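Local coordinates for DUF871 domain-containing protein (Enterococcus faecalis, PDB 2P0O) that is of unknown function but probably acts as a 6-phospho-N-acetylmuramidase built on a TIM barrel, at residues K25-L29 with G30-I34; Y48-R51 with L52-G56; G101-I104 with E105-A108; A299-V302 with G303-T306; L357-E360 with G361-E364. All coordinates share one frame; numbering follows the deposited sequence.

Five local contacts follow one another in series along the chain; none nests inside another or crosses it. Contact 1 ends helix 17-28 and turns the chain into strand 33-38 of the TIM barrel. Contact 2 lies within helix 48-62, the next element of that barrel, and the two touch where I34 CD1 packs on L55 CD1, 4.1 Å away. Contact 3 starts helix 104-111 after strand 95-98, its centre about 24 Å from that of contact 2. Contacts 4 and 5 lie beyond the barrel strands: one turns into strand 304-308, the other leads from strand 354-359 to the C-terminal helix, and V305 packs on L357 between them.

Contact 1 (K25-L29 with G30-I34); sequences KMKAL and GFDGI
M26 lays its terminal methyl on the ring of F31 where helix 17-28 ends. The methyl carbon CE of M26, a selenomethionine, sits 3.4 Å from the F31 ring centroid and almost on the ring normal, a CH-pi contact, with SE farther out over the same face in a Met-aromatic contact. The M26 chain reaches the ring by bending at both chi2 and chi3 (-90°), a fold that a long unbranched side chain allows. Beneath this packing the backbone forms a Schellman motif: F31 N bonds to M26 O at 3.0 Å and G30 N to K27 O at 3.0 Å. M26 O also accepts from L29 N. G30 is the C-prime residue, its phi of 95° easily adopted because glycine has no CB.

The other side is looser and polar. K27 NZ makes a salt bridge to D32 OD1 at 2.7 Å, meeting it on the anti side, and a water donates to both K27 O and D32 OD1. The long lysine, with CG anti to its N (chi1 170°) and a bend at chi2, carries NZ past the turn to the short aspartate. K63 O is a second partner for K27 NZ. The turn closes the beta-alpha-beta unit of strand 4-8, helix 17-28 and strand 33-38: M26 and F31 pack on I7 of the first strand, and F31 meets the F234 ring of helix 228-240 edge-to-face.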
loop_
_atom_site.group_PDB
_atom_site.type_symbol
_atom_site.label_atom_id
_atom_site.label_comp_id
_atom_site.label_asym_id
_atom_site.label_seq_id
_atom_site.Cartn_x
_atom_site.Cartn_y
_atom_site.Cartn_z
ATOM N N LYS A 25 2.103 15.764 0.980
ATOM C CA LYS A 25 2.077 14.959 2.202
ATOM C C LYS A 25 2.491 13.517 1.945
ATOM O O LYS A 25 3.222 12.937 2.730
ATOM C CB LYS A 25 0.693 14.959 2.817
ATOM C CG LYS A 25 0.474 16.116 3.741
ATOM C CD LYS A 25 -0.962 16.157 4.224
ATOM C CE LYS A 25 -1.182 17.473 4.957
ATOM N NZ LYS A 25 -2.542 17.443 5.543
HETATM N N MSE A 26 2.022 12.942 0.837
HETATM C CA MSE A 26 2.340 11.550 0.519
HETATM C C MSE A 26 3.848 11.378 0.307
HETATM O O MSE A 26 4.443 10.427 0.824
HETATM C CB MSE A 26 1.508 11.047 -0.659
HETATM C CG MSE A 26 0.016 10.908 -0.303
HETATM SE SE MSE A 26 -0.313 9.639 1.194
HETATM C CE MSE A 26 -0.544 8.005 0.143
ATOM N N LYS A 27 4.465 12.316 -0.412
ATOM C CA LYS A 27 5.916 12.334 -0.532
ATOM C C LYS A 27 6.624 12.313 0.837
ATOM O O LYS A 27 7.497 11.473 1.054
ATOM C CB LYS A 27 6.399 13.521 -1.359
ATOM C CG LYS A 27 7.913 13.707 -1.315
ATOM C CD LYS A 27 8.591 12.682 -2.191
ATOM C CE LYS A 27 10.093 12.849 -2.127
ATOM N NZ LYS A 27 10.721 11.905 -3.084
ATOM N N ALA A 28 6.252 13.220 1.745
ATOM C CA ALA A 28 6.794 13.199 3.110
ATOM C C ALA A 28 6.469 11.904 3.890
ATOM O O ALA A 28 7.109 11.579 4.888
ATOM C CB ALA A 28 6.362 14.445 3.902
ATOM N N LEU A 29 5.482 11.151 3.435
ATOM C CA LEU A 29 5.158 9.899 4.099
ATOM C C LEU A 29 5.881 8.711 3.466
ATOM O O LEU A 29 5.578 7.570 3.801
ATOM C CB LEU A 29 3.642 9.681 4.040
ATOM C CG LEU A 29 2.692 10.165 5.151
ATOM C CD1 LEU A 29 3.277 11.127 6.130
ATOM C CD2 LEU A 29 1.349 10.671 4.579
ATOM N N GLY A 30 6.807 8.960 2.538
ATOM C CA GLY A 30 7.544 7.868 1.889
ATOM C C GLY A 30 7.018 7.345 0.546
ATOM O O GLY A 30 7.368 6.236 0.126
ATOM N N PHE A 31 6.195 8.143 -0.132
ATOM C CA PHE A 31 5.688 7.838 -1.491
ATOM C C PHE A 31 6.492 8.613 -2.537
ATOM O O PHE A 31 6.566 9.830 -2.438
ATOM C CB PHE A 31 4.195 8.185 -1.578
ATOM C CG PHE A 31 3.318 7.281 -0.737
ATOM C CD1 PHE A 31 3.222 7.463 0.658
ATOM C CD2 PHE A 31 2.601 6.241 -1.336
ATOM C CE1 PHE A 31 2.433 6.616 1.445
ATOM C CE2 PHE A 31 1.785 5.382 -0.574
ATOM C CZ PHE A 31 1.704 5.567 0.817
ATOM N N ASP A 32 7.114 7.917 -3.497
ATOM C CA ASP A 32 8.004 8.551 -4.478
ATOM C C ASP A 32 7.517 8.531 -5.905
ATOM O O ASP A 32 8.254 8.960 -6.813
ATOM C CB ASP A 32 9.421 7.938 -4.465
ATOM C CG ASP A 32 10.132 8.130 -3.151
ATOM O OD1 ASP A 32 10.170 9.274 -2.646
ATOM O OD2 ASP A 32 10.650 7.111 -2.621
ATOM N N GLY A 33 6.303 8.027 -6.111
ATOM C CA GLY A 33 5.774 7.834 -7.448
ATOM C C GLY A 33 4.326 8.227 -7.624
ATOM O O GLY A 33 3.512 8.161 -6.680
ATOM N N ILE A 34 4.018 8.625 -8.863
ATOM C CA ILE A 34 2.681 8.927 -9.303
ATOM C C ILE A 34 2.345 8.091 -10.536
ATOM O O ILE A 34 3.177 7.931 -11.449
ATOM C CB ILE A 34 2.509 10.427 -9.650
ATOM C CG1 ILE A 34 2.750 11.296 -8.411
ATOM C CG2 ILE A 34 1.120 10.674 -10.281
ATOM C CD1 ILE A 34 3.114 12.750 -8.726
HETATM O O HOH W 1 9.816 9.951 0.065
#

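Contact 2 (Y48-R51 with L52-G56); sequences YRQR and LTDLG
R49 O is approached by two groups of T53, its backbone N at 3.0 Å and its hydroxyl OG1 at 2.8 Å. The amide bond is part of the regular i to i+4 pattern of an alpha helix, here in helix 48-62, one of the helices packed around the TIM barrel. The hydroxyl bond is less certain, because the same proton could serve a different acceptor nearby. T53 can lean back on its own helix because chi1 of -51° sets OG1 beside the backbone N, directed at the preceding turn; a short beta-branched hydroxyl residue is well suited to this.

Other backbone bonds repeat the pattern. L52 N donates to Y48 O at 2.9 Å, D54 N to Q50 O at 2.8 Å and L55 N to R51 O at 3.0 Å.

The inward side is apolar. L52 and L55 turn their branches toward the barrel, where L52 packs on V68 and L55 on I66 of strand 65-70, while L91 of helix 86-91 touches both L52 and T53.

R51, an arginine reaching out from the helix, runs straight from CG to NE and bonds through NH1 to L11 O.

Q50 and D54 meet one turn apart, their amide and carboxylate planes 80° apart. Glutamine's length and its bend at chi2 let the amide swing back, while the short aspartate offers a carboxylate one turn on. Two acceptors, Q50 O and D54 OD2, lie 3.0 Å apart without bonding, which may add strain to the weak bond from Q50 NE2 to D54 OD2, 2.8 Å long with an N-H...O angle of only 128°.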
loop_
_atom_site.group_PDB
_atom_site.type_symbol
_atom_site.label_atom_id
_atom_site.label_comp_id
_atom_site.label_asym_id
_atom_site.label_seq_id
_atom_site.Cartn_x
_atom_site.Cartn_y
_atom_site.Cartn_z
ATOM N N TYR A 48 -5.959 19.117 -21.303
ATOM C CA TYR A 48 -5.231 18.172 -20.494
ATOM C C TYR A 48 -3.730 18.399 -20.557
ATOM O O TYR A 48 -3.015 18.073 -19.599
ATOM C CB TYR A 48 -5.579 16.752 -20.929
ATOM C CG TYR A 48 -7.016 16.376 -20.644
ATOM C CD1 TYR A 48 -8.047 16.725 -21.523
ATOM C CD2 TYR A 48 -7.344 15.667 -19.493
ATOM C CE1 TYR A 48 -9.368 16.373 -21.256
ATOM C CE2 TYR A 48 -8.651 15.307 -19.221
ATOM C CZ TYR A 48 -9.657 15.663 -20.096
ATOM O OH TYR A 48 -10.949 15.296 -19.790
ATOM N N ARG A 49 -3.256 18.950 -21.678
ATOM C CA ARG A 49 -1.823 19.229 -21.865
ATOM C C ARG A 49 -1.300 20.173 -20.782
ATOM O O ARG A 49 -0.169 19.960 -20.284
ATOM C CB ARG A 49 -1.529 19.804 -23.265
ATOM C CG ARG A 49 -0.078 19.552 -23.732
ATOM C CD ARG A 49 0.285 20.419 -24.937
ATOM N NE ARG A 49 1.504 19.963 -25.616
ATOM C CZ ARG A 49 2.743 20.340 -25.298
ATOM N NH1 ARG A 49 3.771 19.862 -25.990
ATOM N NH2 ARG A 49 2.964 21.190 -24.295
ATOM N N GLN A 50 -2.130 21.204 -20.415
ATOM C CA GLN A 50 -1.739 22.121 -19.349
ATOM C C GLN A 50 -1.842 21.473 -17.971
ATOM O O GLN A 50 -1.034 21.748 -17.088
ATOM C CB GLN A 50 -2.488 23.439 -19.343
ATOM C CG GLN A 50 -1.643 24.558 -18.720
ATOM C CD GLN A 50 -2.383 25.440 -17.678
ATOM O OE1 GLN A 50 -2.611 26.671 -17.913
ATOM N NE2 GLN A 50 -2.748 24.824 -16.506
ATOM N N ARG A 51 -2.827 20.582 -17.804
ATOM C CA ARG A 51 -2.951 19.767 -16.584
ATOM C C ARG A 51 -1.701 18.905 -16.333
ATOM O O ARG A 51 -1.219 18.784 -15.212
ATOM C CB ARG A 51 -4.213 18.892 -16.636
ATOM C CG ARG A 51 -5.477 19.648 -16.224
ATOM C CD ARG A 51 -6.727 18.817 -16.342
ATOM N NE ARG A 51 -7.889 19.691 -16.479
ATOM C CZ ARG A 51 -9.152 19.283 -16.597
ATOM N NH1 ARG A 51 -9.464 17.992 -16.591
ATOM N NH2 ARG A 51 -10.117 20.184 -16.719
ATOM N N LEU A 52 -1.185 18.292 -17.393
ATOM C CA LEU A 52 0.016 17.461 -17.314
ATOM C C LEU A 52 1.235 18.303 -17.051
ATOM O O LEU A 52 2.104 17.864 -16.312
ATOM C CB LEU A 52 0.198 16.647 -18.597
ATOM C CG LEU A 52 1.032 15.319 -18.615
ATOM C CD1 LEU A 52 0.505 14.252 -17.637
ATOM C CD2 LEU A 52 1.086 14.733 -20.027
ATOM N N THR A 53 1.295 19.545 -17.656
ATOM C CA THR A 53 2.358 20.483 -17.397
ATOM C C THR A 53 2.331 20.915 -15.931
ATOM O O THR A 53 3.386 21.075 -15.320
ATOM C CB THR A 53 2.350 21.723 -18.379
ATOM O OG1 THR A 53 2.286 21.222 -19.746
ATOM C CG2 THR A 53 3.632 22.589 -18.182
ATOM N N ASP A 54 1.136 21.113 -15.356
ATOM C CA ASP A 54 0.984 21.460 -13.870
ATOM C C ASP A 54 1.447 20.293 -12.975
ATOM O O ASP A 54 2.121 20.514 -11.947
ATOM C CB ASP A 54 -0.471 21.774 -13.501
ATOM C CG ASP A 54 -1.032 22.972 -14.236
ATOM O OD1 ASP A 54 -0.302 24.005 -14.423
ATOM O OD2 ASP A 54 -2.234 22.880 -14.629
ATOM N N LEU A 55 1.081 19.067 -13.349
ATOM C CA LEU A 55 1.413 17.898 -12.509
ATOM C C LEU A 55 2.926 17.585 -12.513
ATOM O O LEU A 55 3.535 17.367 -11.454
ATOM C CB LEU A 55 0.587 16.644 -12.901
ATOM C CG LEU A 55 0.981 15.331 -12.179
ATOM C CD1 LEU A 55 0.741 15.443 -10.694
ATOM C CD2 LEU A 55 0.295 14.067 -12.728
ATOM N N GLY A 56 3.522 17.558 -13.720
ATOM C CA GLY A 56 4.977 17.417 -13.869
ATOM C C GLY A 56 5.751 18.426 -13.042
ATOM O O GLY A 56 6.831 18.096 -12.502
#

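Contact 3 (G101-I104 with E105-A108); sequences GITI and EQMA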
loop_
_atom_site.group_PDB
_atom_site.type_symbol
_atom_site.label_atom_id
_atom_site.label_comp_id
_atom_site.label_asym_id
_atom_site.label_seq_id
_atom_site.Cartn_x
_atom_site.Cartn_y
_atom_site.Cartn_z
ATOM N N GLY A 101 -1.787 1.410 -30.134
ATOM C CA GLY A 101 -1.058 2.030 -31.241
ATOM C C GLY A 101 0.442 2.279 -31.216
ATOM O O GLY A 101 0.946 3.074 -32.014
ATOM N N ILE A 102 1.166 1.619 -30.316
ATOM C CA ILE A 102 2.630 1.720 -30.314
ATOM C C ILE A 102 3.216 0.320 -30.469
ATOM O O ILE A 102 2.766 -0.619 -29.805
ATOM C CB ILE A 102 3.168 2.438 -29.012
ATOM C CG1 ILE A 102 2.779 3.930 -28.980
ATOM C CG2 ILE A 102 4.678 2.259 -28.830
ATOM C CD1 ILE A 102 3.141 4.765 -30.220
ATOM N N THR A 103 4.202 0.167 -31.342
ATOM C CA THR A 103 4.832 -1.141 -31.506
ATOM C C THR A 103 5.810 -1.485 -30.375
ATOM O O THR A 103 6.345 -0.602 -29.690
ATOM C CB THR A 103 5.569 -1.273 -32.847
ATOM O OG1 THR A 103 6.765 -0.494 -32.806
ATOM C CG2 THR A 103 4.687 -0.804 -33.999
ATOM N N ILE A 104 6.032 -2.786 -30.210
ATOM C CA ILE A 104 7.027 -3.325 -29.293
ATOM C C ILE A 104 8.396 -2.711 -29.603
ATOM O O ILE A 104 9.165 -2.381 -28.682
ATOM C CB ILE A 104 7.080 -4.873 -29.387
ATOM C CG1 ILE A 104 5.783 -5.505 -28.843
ATOM C CG2 ILE A 104 8.291 -5.432 -28.677
ATOM C CD1 ILE A 104 5.585 -5.391 -27.342
ATOM N N GLU A 105 8.662 -2.534 -30.894
ATOM C CA GLU A 105 9.894 -1.936 -31.377
ATOM C C GLU A 105 10.088 -0.478 -30.943
ATOM O O GLU A 105 11.186 -0.088 -30.528
ATOM C CB GLU A 105 9.963 -2.046 -32.900
ATOM C CG GLU A 105 11.262 -1.535 -33.487
ATOM C CD GLU A 105 11.177 -1.293 -34.981
ATOM O OE1 GLU A 105 10.226 -1.798 -35.628
ATOM O OE2 GLU A 105 12.079 -0.602 -35.516
ATOM N N GLN A 106 9.030 0.322 -31.056
ATOM C CA GLN A 106 9.062 1.699 -30.579
ATOM C C GLN A 106 9.345 1.719 -29.086
ATOM O O GLN A 106 10.153 2.519 -28.594
ATOM C CB GLN A 106 7.731 2.383 -30.859
ATOM C CG GLN A 106 7.567 2.818 -32.305
ATOM C CD GLN A 106 6.149 3.218 -32.591
ATOM O OE1 GLN A 106 5.229 2.422 -32.424
ATOM N NE2 GLN A 106 5.953 4.459 -32.994
HETATM N N MSE A 107 8.685 0.804 -28.390
HETATM C CA MSE A 107 8.792 0.664 -26.957
HETATM C C MSE A 107 10.187 0.301 -26.490
HETATM O O MSE A 107 10.649 0.832 -25.487
HETATM C CB MSE A 107 7.783 -0.358 -26.463
HETATM C CG MSE A 107 6.424 0.257 -26.215
HETATM SE SE MSE A 107 5.060 -1.043 -25.627
HETATM C CE MSE A 107 6.205 -2.396 -24.797
ATOM N N ALA A 108 10.838 -0.606 -27.214
ATOM C CA ALA A 108 12.211 -0.998 -26.920
ATOM C C ALA A 108 13.146 0.206 -27.037
ATOM O O ALA A 108 13.879 0.518 -26.093
ATOM C CB ALA A 108 12.651 -2.117 -27.851
#
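With chi1 at 73°, T103 holds OG1 between its backbone N and carbonyl carbon, facing the first turn of the helix, while Q106 places CG beside its own N (chi1 -78°) and then extends back past T103. The two side chains cross at about a right angle, and each reaches the other's backbone. Q106 N donates to T103 OG1 at 3.0 Å, and T103 N donates to Q106 OE1 at 2.7 Å, nearly straight at 165° and in the plane of the side-chain carbonyl. A weak bond from T103 OG1 to Q106 OE1 at 3.3 Å links the two side chains directly.

These reciprocal bonds are a capping box at the start of helix 104-111, which follows strand 95-98 of the barrel. T103 is the N-cap: its short hydroxyl can accept from an amide that the first turn leaves without a helical carbonyl. Glutamine is long enough to return the bond and has a carbonyl oxygen to accept it. The helical pattern then begins, with M107 N bonded to T103 O at 3.0 Å and A108 N to I104 O at 2.8 Å.

Apolar groups pack beside the cap. I102 CG2 lies 3.7 Å from CG of M107, a selenomethionine, and I104 CD1 approaches M107 CE at 4.0 Å. M107 continues inward to I116 and L118 of strand 115-119, while I104 packs on L131 of helix 125-133.

Contact 4 (A299-V302 with G303-T306); sequences ARPV and GTVT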
loop_
_atom_site.group_PDB
_atom_site.type_symbol
_atom_site.label_atom_id
_atom_site.label_comp_id
_atom_site.label_asym_id
_atom_site.label_seq_id
_atom_site.Cartn_x
_atom_site.Cartn_y
_atom_site.Cartn_z
ATOM N N ALA A 299 -13.639 -15.459 26.382
ATOM C CA ALA A 299 -13.110 -15.986 25.120
ATOM C C ALA A 299 -12.154 -14.969 24.464
ATOM O O ALA A 299 -12.268 -13.758 24.698
ATOM C CB ALA A 299 -14.260 -16.342 24.190
ATOM N N ARG A 300 -11.219 -15.431 23.640
ATOM C CA ARG A 300 -10.232 -14.524 23.056
ATOM C C ARG A 300 -10.239 -14.547 21.519
ATOM O O ARG A 300 -9.280 -15.051 20.895
ATOM C CB ARG A 300 -8.841 -14.853 23.607
ATOM C CG ARG A 300 -8.755 -14.700 25.134
ATOM C CD ARG A 300 -7.507 -15.323 25.700
ATOM N NE ARG A 300 -7.608 -16.785 25.736
ATOM C CZ ARG A 300 -6.564 -17.618 25.718
ATOM N NH1 ARG A 300 -5.310 -17.147 25.655
ATOM N NH2 ARG A 300 -6.777 -18.933 25.763
ATOM N N PRO A 301 -11.322 -14.029 20.892
ATOM C CA PRO A 301 -11.332 -14.050 19.422
ATOM C C PRO A 301 -10.165 -13.266 18.834
ATOM O O PRO A 301 -9.509 -12.471 19.548
ATOM C CB PRO A 301 -12.713 -13.457 19.045
ATOM C CG PRO A 301 -13.145 -12.677 20.251
ATOM C CD PRO A 301 -12.562 -13.446 21.440
ATOM N N VAL A 302 -9.864 -13.524 17.569
ATOM C CA VAL A 302 -8.741 -12.868 16.904
ATOM C C VAL A 302 -8.709 -11.363 17.213
ATOM O O VAL A 302 -9.699 -10.666 17.075
ATOM C CB VAL A 302 -8.669 -13.189 15.353
ATOM C CG1 VAL A 302 -9.974 -12.833 14.637
ATOM C CG2 VAL A 302 -7.478 -12.470 14.715
ATOM N N GLY A 303 -7.575 -10.893 17.698
ATOM C CA GLY A 303 -7.373 -9.461 17.964
ATOM C C GLY A 303 -7.469 -9.118 19.428
ATOM O O GLY A 303 -7.175 -8.004 19.808
ATOM N N THR A 304 -7.872 -10.086 20.251
ATOM C CA THR A 304 -8.014 -9.892 21.685
ATOM C C THR A 304 -6.674 -9.583 22.356
ATOM O O THR A 304 -5.685 -10.316 22.180
ATOM C CB THR A 304 -8.791 -11.071 22.375
ATOM O OG1 THR A 304 -10.137 -11.147 21.846
ATOM C CG2 THR A 304 -8.913 -10.850 23.891
ATOM N N VAL A 305 -6.646 -8.473 23.089
ATOM C CA VAL A 305 -5.488 -8.089 23.903
ATOM C C VAL A 305 -5.663 -8.564 25.333
ATOM O O VAL A 305 -6.660 -8.241 26.014
ATOM C CB VAL A 305 -5.292 -6.555 23.905
ATOM C CG1 VAL A 305 -3.985 -6.169 24.590
ATOM C CG2 VAL A 305 -5.356 -6.008 22.479
ATOM N N THR A 306 -4.670 -9.312 25.803
ATOM C CA THR A 306 -4.753 -10.020 27.078
ATOM C C THR A 306 -3.538 -9.759 27.951
ATOM O O THR A 306 -2.447 -9.413 27.452
ATOM C CB THR A 306 -4.862 -11.581 26.877
ATOM O OG1 THR A 306 -3.609 -12.096 26.424
ATOM C CG2 THR A 306 -5.884 -11.938 25.832
HETATM O O HOH W 2 -4.003 -14.736 25.382
#
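Residues P301 to T304 form a type II beta turn, closed by T304 N bonding to P301 O at 3.0 Å. The turn brings the chain into strand 304-308 of the four-stranded antiparallel sheet in the C-terminal part, whose sequence family is probably related to cyclophilin-like domains. P301 leads into the turn with a phi, -60°, that its ring already fixes. V302 and G303 are the corners, and the positive phi of G303, 103°, is readily taken by glycine, which has no side chain to crowd V302 O.

T304 grips the turn a second time. Its OG1 donates to the same P301 O at 2.7 Å, tilted only slightly from the carbonyl plane, so one oxygen takes two bonds from one residue. Chi1 of -62° sets this hydroxyl beside the T304 backbone N, with both donors facing the same carbonyl; CG2 is thereby directed toward R300, lying 4.0 Å from R300 CB. The hydroxyl also rests against the proline ring, OG1 being 3.4 Å from P301 CD.

R300 runs across both threonines at about a right angle. Its aliphatic part supplies the packing, with CD 3.8 Å from T306 CG2, and a bend at chi3 carries the guanidinium onward to its partner P327 O, bonded through NH2. Outside the turn, D325 OD1 accepts from V302 N, and T322 of the adjacent strand 319-322 bonds to R300 O through its hydroxyl. A water lying in the guanidinium plane at its edge completes the link to the strand: it accepts from R300 NH1 at 2.8 Å and donates to T306 OG1 at 2.9 Å.

Contact 5 (L357-E360 with G361-E364); sequences LVTE and GTIE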
loop_
_atom_site.group_PDB
_atom_site.type_symbol
_atom_site.label_atom_id
_atom_site.label_comp_id
_atom_site.label_asym_id
_atom_site.label_seq_id
_atom_site.Cartn_x
_atom_site.Cartn_y
_atom_site.Cartn_z
ATOM N N LEU A 357 -0.192 0.293 20.444
ATOM C CA LEU A 357 -1.642 0.205 20.611
ATOM C C LEU A 357 -2.095 1.543 21.127
ATOM O O LEU A 357 -1.523 2.064 22.103
ATOM C CB LEU A 357 -1.992 -0.905 21.618
ATOM C CG LEU A 357 -1.482 -2.297 21.238
ATOM C CD1 LEU A 357 -1.999 -3.379 22.221
ATOM C CD2 LEU A 357 -1.851 -2.652 19.740
ATOM N N VAL A 358 -3.095 2.118 20.457
ATOM C CA VAL A 358 -3.653 3.386 20.884
ATOM C C VAL A 358 -5.176 3.253 20.939
ATOM O O VAL A 358 -5.778 2.356 20.309
ATOM C CB VAL A 358 -3.225 4.601 19.989
ATOM C CG1 VAL A 358 -1.714 4.852 20.053
ATOM C CG2 VAL A 358 -3.699 4.417 18.523
ATOM N N THR A 359 -5.806 4.124 21.698
ATOM C CA THR A 359 -7.234 3.960 21.877
ATOM C C THR A 359 -8.008 4.477 20.641
ATOM O O THR A 359 -7.517 5.332 19.880
ATOM C CB THR A 359 -7.705 4.547 23.225
ATOM O OG1 THR A 359 -8.766 3.727 23.750
ATOM C CG2 THR A 359 -8.181 5.985 23.059
ATOM N N GLU A 360 -9.177 3.891 20.418
ATOM C CA GLU A 360 -9.933 4.106 19.188
ATOM C C GLU A 360 -10.172 5.600 18.914
ATOM O O GLU A 360 -10.541 6.353 19.812
ATOM C CB GLU A 360 -11.261 3.321 19.210
ATOM C CG GLU A 360 -12.051 3.418 17.888
ATOM C CD GLU A 360 -13.401 2.675 17.876
ATOM O OE1 GLU A 360 -13.967 2.368 18.964
ATOM O OE2 GLU A 360 -13.898 2.404 16.745
ATOM N N GLY A 361 -9.897 6.002 17.669
ATOM C CA GLY A 361 -10.141 7.346 17.175
ATOM C C GLY A 361 -8.962 8.296 17.301
ATOM O O GLY A 361 -9.080 9.461 16.901
ATOM N N THR A 362 -7.828 7.820 17.839
ATOM C CA THR A 362 -6.702 8.722 18.175
ATOM C C THR A 362 -5.476 8.580 17.247
ATOM O O THR A 362 -4.467 9.273 17.415
ATOM C CB THR A 362 -6.270 8.618 19.659
ATOM O OG1 THR A 362 -5.724 7.324 19.923
ATOM C CG2 THR A 362 -7.459 8.847 20.589
ATOM N N ILE A 363 -5.563 7.681 16.278
ATOM C CA ILE A 363 -4.446 7.444 15.370
ATOM C C ILE A 363 -3.937 8.755 14.739
ATOM O O ILE A 363 -2.729 9.004 14.704
ATOM C CB ILE A 363 -4.787 6.380 14.312
ATOM C CG1 ILE A 363 -4.426 4.983 14.851
ATOM C CG2 ILE A 363 -3.991 6.631 12.978
ATOM C CD1 ILE A 363 -4.606 3.853 13.837
ATOM N N GLU A 364 -4.861 9.599 14.272
ATOM C CA GLU A 364 -4.489 10.873 13.665
ATOM C C GLU A 364 -3.678 11.799 14.584
ATOM O O GLU A 364 -2.636 12.308 14.169
ATOM C CB GLU A 364 -5.709 11.587 13.091
ATOM C CG GLU A 364 -6.395 10.800 11.965
ATOM C CD GLU A 364 -7.632 9.993 12.411
ATOM O OE1 GLU A 364 -7.564 9.282 13.463
ATOM O OE2 GLU A 364 -8.671 10.093 11.689
#
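G361 follows E360 at the corner of a type II beta turn, T359 to T362, that leads from strand 354-359 toward helix 363-370. Its positive phi of 93° is easily adopted because glycine has no CB to crowd E360 O.

T362 closes the turn twice over. Its N bonds to T359 O at 3.2 Å, and its OG1 donates to the same oxygen at 2.7 Å. Chi1 of 66° holds OG1 between the backbone N and the carbonyl carbon and so faces it back to the strand, leaving CG2 to meet T359 CG2 at 3.8 Å. The hydroxyl also comes alongside V358, with OG1 3.7 Å from V358 CB.

I363 begins the helix and crosses V358 at about a right angle, its CG1 3.8 Å from V358 CG2. Both branched side chains also touch L244 of strand 242-247, while I363 reaches A232 of helix 228-240 and its N bonds to E246 OE2.

Two donors from one threonine on a single carbonyl probably stiffen the corner, while beside it V358 and I363 pack the start of the helix against the end of the strand.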